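Local coordinates for beta-N-acetylhexosaminidase (PDB 1JAK), which removes terminal, non-reducing beta-linked N-acetylhexosamine units from glycans, as a family 20 glycoside hydrolase probably using substrate-assisted catalysis, at residues G93-G105 and V146-R160. Sequence-based numbering, arbitrary orientation.
Sequences GPYGDEGYRLDSG and VAGGTIEDTPRYAWR. With SO4 (sulfate ion), chain B.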
# COMPACT_ATOMS: atom_id res chain seq x y z
N GLY A 93 7.74 -22.80 13.40
CA GLY A 93 6.86 -23.33 12.38
C GLY A 93 7.29 -22.85 11.01
O GLY A 93 8.09 -21.93 10.91
N PRO A 94 6.77 -23.46 9.93
CA PRO A 94 7.12 -23.08 8.56
C PRO A 94 6.26 -21.92 8.07
O PRO A 94 5.58 -22.04 7.05
CB PRO A 94 6.85 -24.36 7.79
CG PRO A 94 5.60 -24.85 8.45
CD PRO A 94 5.91 -24.66 9.93
N TYR A 95 6.28 -20.81 8.79
CA TYR A 95 5.46 -19.67 8.41
C TYR A 95 6.24 -18.40 8.09
O TYR A 95 5.65 -17.37 7.78
CB TYR A 95 4.42 -19.41 9.50
CG TYR A 95 3.61 -20.64 9.82
CD1 TYR A 95 2.90 -21.31 8.82
CD2 TYR A 95 3.57 -21.16 11.11
CE1 TYR A 95 2.19 -22.48 9.10
CE2 TYR A 95 2.86 -22.32 11.41
CZ TYR A 95 2.17 -22.97 10.39
OH TYR A 95 1.47 -24.13 10.67
N GLY A 96 7.56 -18.47 8.17
CA GLY A 96 8.38 -17.31 7.87
C GLY A 96 8.11 -16.10 8.74
O GLY A 96 7.56 -16.22 9.84
N ASP A 97 8.49 -14.93 8.26
CA ASP A 97 8.30 -13.70 9.01
C ASP A 97 6.89 -13.15 8.93
O ASP A 97 6.49 -12.35 9.78
CB ASP A 97 9.27 -12.61 8.52
CG ASP A 97 10.72 -12.99 8.69
OD1 ASP A 97 11.10 -13.42 9.79
OD2 ASP A 97 11.48 -12.86 7.70
N GLU A 98 6.12 -13.58 7.94
CA GLU A 98 4.77 -13.06 7.76
C GLU A 98 3.63 -14.05 7.71
O GLU A 98 2.46 -13.65 7.67
CB GLU A 98 4.72 -12.23 6.47
CG GLU A 98 5.61 -11.01 6.48
CD GLU A 98 5.39 -10.15 5.26
OE1 GLU A 98 5.86 -10.54 4.16
OE2 GLU A 98 4.73 -9.10 5.40
N GLY A 99 3.95 -15.34 7.72
CA GLY A 99 2.92 -16.36 7.65
C GLY A 99 2.30 -16.74 8.98
O GLY A 99 2.70 -16.24 10.03
N TYR A 100 1.31 -17.62 8.93
CA TYR A 100 0.61 -18.07 10.12
C TYR A 100 -0.23 -19.31 9.82
O TYR A 100 -0.41 -19.70 8.67
CB TYR A 100 -0.35 -16.98 10.61
CG TYR A 100 -1.45 -16.72 9.60
CD1 TYR A 100 -1.23 -15.89 8.50
CD2 TYR A 100 -2.68 -17.39 9.67
CE1 TYR A 100 -2.18 -15.74 7.50
CE2 TYR A 100 -3.64 -17.25 8.67
CZ TYR A 100 -3.38 -16.42 7.59
OH TYR A 100 -4.30 -16.31 6.58
N ARG A 101 -0.74 -19.91 10.89
CA ARG A 101 -1.64 -21.04 10.76
C ARG A 101 -2.86 -20.61 11.57
O ARG A 101 -2.71 -19.97 12.62
CB ARG A 101 -1.06 -22.33 11.37
CG ARG A 101 -2.04 -23.50 11.24
CD ARG A 101 -1.47 -24.85 11.67
NE ARG A 101 -1.39 -25.00 13.13
CZ ARG A 101 -0.30 -24.78 13.85
NH1 ARG A 101 0.83 -24.39 13.27
NH2 ARG A 101 -0.33 -24.96 15.17
N LEU A 102 -4.05 -20.91 11.08
CA LEU A 102 -5.27 -20.57 11.79
C LEU A 102 -6.12 -21.83 11.93
O LEU A 102 -6.55 -22.42 10.94
CB LEU A 102 -6.06 -19.49 11.04
CG LEU A 102 -7.32 -18.94 11.73
CD1 LEU A 102 -7.68 -17.58 11.15
CD2 LEU A 102 -8.49 -19.91 11.57
N ASP A 103 -6.34 -22.25 13.18
CA ASP A 103 -7.14 -23.43 13.46
C ASP A 103 -8.46 -22.96 14.07
O ASP A 103 -8.47 -22.11 14.96
CB ASP A 103 -6.40 -24.35 14.43
CG ASP A 103 -5.09 -24.86 13.87
OD1 ASP A 103 -5.10 -25.48 12.79
OD2 ASP A 103 -4.04 -24.65 14.52
N SER A 104 -9.57 -23.52 13.59
CA SER A 104 -10.88 -23.14 14.09
C SER A 104 -11.78 -24.34 14.37
O SER A 104 -11.86 -25.27 13.58
CB SER A 104 -11.58 -22.22 13.08
OG SER A 104 -12.90 -21.92 13.50
N GLY A 105 -12.46 -24.29 15.51
CA GLY A 105 -13.36 -25.37 15.90
C GLY A 105 -14.05 -25.03 17.21
O GLY A 105 -13.82 -23.97 17.77
N VAL A 146 -17.13 -18.75 12.94
CA VAL A 146 -15.87 -18.87 12.21
C VAL A 146 -15.78 -20.31 11.71
O VAL A 146 -15.64 -21.24 12.50
CB VAL A 146 -14.66 -18.59 13.12
CG1 VAL A 146 -13.36 -18.69 12.31
CG2 VAL A 146 -14.79 -17.21 13.75
N ALA A 147 -15.86 -20.48 10.39
CA ALA A 147 -15.80 -21.80 9.78
C ALA A 147 -14.73 -22.68 10.40
O ALA A 147 -13.63 -22.22 10.72
CB ALA A 147 -15.57 -21.66 8.27
N GLY A 148 -15.04 -23.97 10.56
CA GLY A 148 -14.10 -24.89 11.15
C GLY A 148 -13.06 -25.39 10.16
O GLY A 148 -13.32 -25.52 8.97
N GLY A 149 -11.86 -25.68 10.67
CA GLY A 149 -10.81 -26.18 9.81
C GLY A 149 -9.46 -25.55 10.07
O GLY A 149 -9.25 -24.91 11.10
N THR A 150 -8.54 -25.73 9.13
CA THR A 150 -7.20 -25.18 9.27
C THR A 150 -6.74 -24.44 8.02
O THR A 150 -6.96 -24.89 6.90
CB THR A 150 -6.18 -26.29 9.56
OG1 THR A 150 -6.46 -26.88 10.84
CG2 THR A 150 -4.77 -25.73 9.56
N ILE A 151 -6.12 -23.29 8.24
CA ILE A 151 -5.57 -22.48 7.16
C ILE A 151 -4.08 -22.31 7.46
O ILE A 151 -3.71 -21.96 8.57
CB ILE A 151 -6.21 -21.06 7.10
CG1 ILE A 151 -7.66 -21.13 6.63
CG2 ILE A 151 -5.39 -20.16 6.17
CD1 ILE A 151 -8.35 -19.78 6.54
N GLU A 152 -3.24 -22.60 6.47
CA GLU A 152 -1.80 -22.43 6.61
C GLU A 152 -1.51 -21.44 5.50
O GLU A 152 -1.78 -21.72 4.33
CB GLU A 152 -1.06 -23.75 6.42
CG GLU A 152 -1.44 -24.78 7.48
CD GLU A 152 -0.44 -25.91 7.59
OE1 GLU A 152 0.67 -25.68 8.10
OE2 GLU A 152 -0.78 -27.03 7.15
N ASP A 153 -0.95 -20.30 5.86
CA ASP A 153 -0.74 -19.22 4.90
C ASP A 153 0.61 -18.51 4.97
O ASP A 153 1.06 -18.12 6.04
CB ASP A 153 -1.88 -18.22 5.16
CG ASP A 153 -2.25 -17.39 3.95
OD1 ASP A 153 -1.76 -17.66 2.84
OD2 ASP A 153 -3.06 -16.46 4.14
N THR A 154 1.25 -18.33 3.81
CA THR A 154 2.52 -17.63 3.71
C THR A 154 2.47 -16.81 2.42
O THR A 154 1.77 -17.17 1.48
CB THR A 154 3.72 -18.60 3.63
OG1 THR A 154 3.51 -19.53 2.56
CG2 THR A 154 3.89 -19.35 4.95
N PRO A 155 3.22 -15.69 2.36
CA PRO A 155 3.23 -14.82 1.17
C PRO A 155 4.16 -15.24 0.03
O PRO A 155 5.24 -15.78 0.25
CB PRO A 155 3.63 -13.47 1.75
CG PRO A 155 4.63 -13.87 2.79
CD PRO A 155 3.94 -15.05 3.48
N ARG A 156 3.72 -14.95 -1.19
CA ARG A 156 4.49 -15.26 -2.39
C ARG A 156 5.61 -14.24 -2.59
O ARG A 156 6.75 -14.61 -2.89
CB ARG A 156 3.56 -15.24 -3.61
CG ARG A 156 4.26 -15.52 -4.94
CD ARG A 156 3.29 -15.41 -6.10
NE ARG A 156 3.92 -15.79 -7.36
CZ ARG A 156 3.33 -15.71 -8.55
NH1 ARG A 156 2.09 -15.26 -8.66
NH2 ARG A 156 3.98 -16.11 -9.64
N TYR A 157 5.28 -12.96 -2.40
CA TYR A 157 6.23 -11.86 -2.55
C TYR A 157 6.37 -11.06 -1.27
O TYR A 157 5.41 -10.93 -0.50
CB TYR A 157 5.77 -10.92 -3.67
CG TYR A 157 5.80 -11.52 -5.04
CD1 TYR A 157 7.01 -11.79 -5.68
CD2 TYR A 157 4.62 -11.83 -5.72
CE1 TYR A 157 7.05 -12.35 -6.95
CE2 TYR A 157 4.64 -12.39 -7.00
CZ TYR A 157 5.86 -12.64 -7.61
OH TYR A 157 5.89 -13.19 -8.87
N ALA A 158 7.56 -10.51 -1.05
CA ALA A 158 7.84 -9.71 0.15
C ALA A 158 7.49 -8.24 -0.03
O ALA A 158 7.36 -7.51 0.95
CB ALA A 158 9.30 -9.85 0.54
N TRP A 159 7.35 -7.79 -1.28
CA TRP A 159 6.99 -6.40 -1.53
C TRP A 159 5.54 -6.34 -1.98
O TRP A 159 5.22 -6.63 -3.13
CB TRP A 159 7.90 -5.78 -2.61
CG TRP A 159 7.73 -4.29 -2.73
CD1 TRP A 159 6.65 -3.63 -3.25
CD2 TRP A 159 8.62 -3.28 -2.24
NE1 TRP A 159 6.82 -2.27 -3.11
CE2 TRP A 159 8.02 -2.03 -2.50
CE3 TRP A 159 9.88 -3.31 -1.61
CZ2 TRP A 159 8.62 -0.82 -2.14
CZ3 TRP A 159 10.48 -2.11 -1.26
CH2 TRP A 159 9.85 -0.88 -1.53
N ARG A 160 4.65 -5.99 -1.05
CA ARG A 160 3.22 -5.90 -1.32
C ARG A 160 2.84 -4.51 -0.81
O ARG A 160 2.53 -4.34 0.37
CB ARG A 160 2.47 -7.00 -0.57
CG ARG A 160 3.05 -8.41 -0.81
CD ARG A 160 2.22 -9.50 -0.15
NE ARG A 160 2.02 -9.26 1.28
CZ ARG A 160 2.93 -9.50 2.22
NH1 ARG A 160 4.11 -10.01 1.90
NH2 ARG A 160 2.65 -9.22 3.49
S SO4 B . 7.45 -17.21 -8.14
O1 SO4 B . 8.59 -16.44 -8.67
O2 SO4 B . 6.54 -17.57 -9.24
O3 SO4 B . 7.95 -18.44 -7.50
O4 SO4 B . 6.73 -16.40 -7.14
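Glu98 reaches Arg160 with an extended chain, CD anti to CA (chi2 -173°). CB and OE1 of Glu98 lie 4.0 and 3.8 Å from Pro155 CG. The carboxylate ends against the guanidinium edge: Glu98 OE1 accepts Arg160 NH1 at 2.9 Å, nearly straight at 172°, and Glu98 OE2 accepts Arg160 NH2 at 2.8 Å from above the carboxylate plane. The carboxylate and guanidinium planes are 42° apart. Arg160 NH1 also binds Tyr157 O in plane, NH2 reaches Lys187 O, and Asn189 gives Glu98 OE2 a second donor. With Arg160 replaced by an alanine, the Glu98 carboxylate is likely to lose its countercharge and Tyr157 O this donor. Glu98 belongs to the smaller alpha/beta domain and Arg160 to the first strand of the catalytic TIM barrel, so the salt bridge spans the domain junction. Strands 100-105 and 149-153 pair antiparallel in the smaller domain's sheet. On one face Thr150 OG1 donates to Asp103 OD1 (2.8 Å), while Arg101 NE holds Asp103 OD2. Arg101 NH1 binds Tyr95 OH, which donates to Glu152 OE1 at 3.1 Å. On the other face Tyr100 OH is hydrogen-bonded with Thr125 OG1 and weakly with Asp153 OD2, while Asp153 OD1 accepts Trp474 NE1.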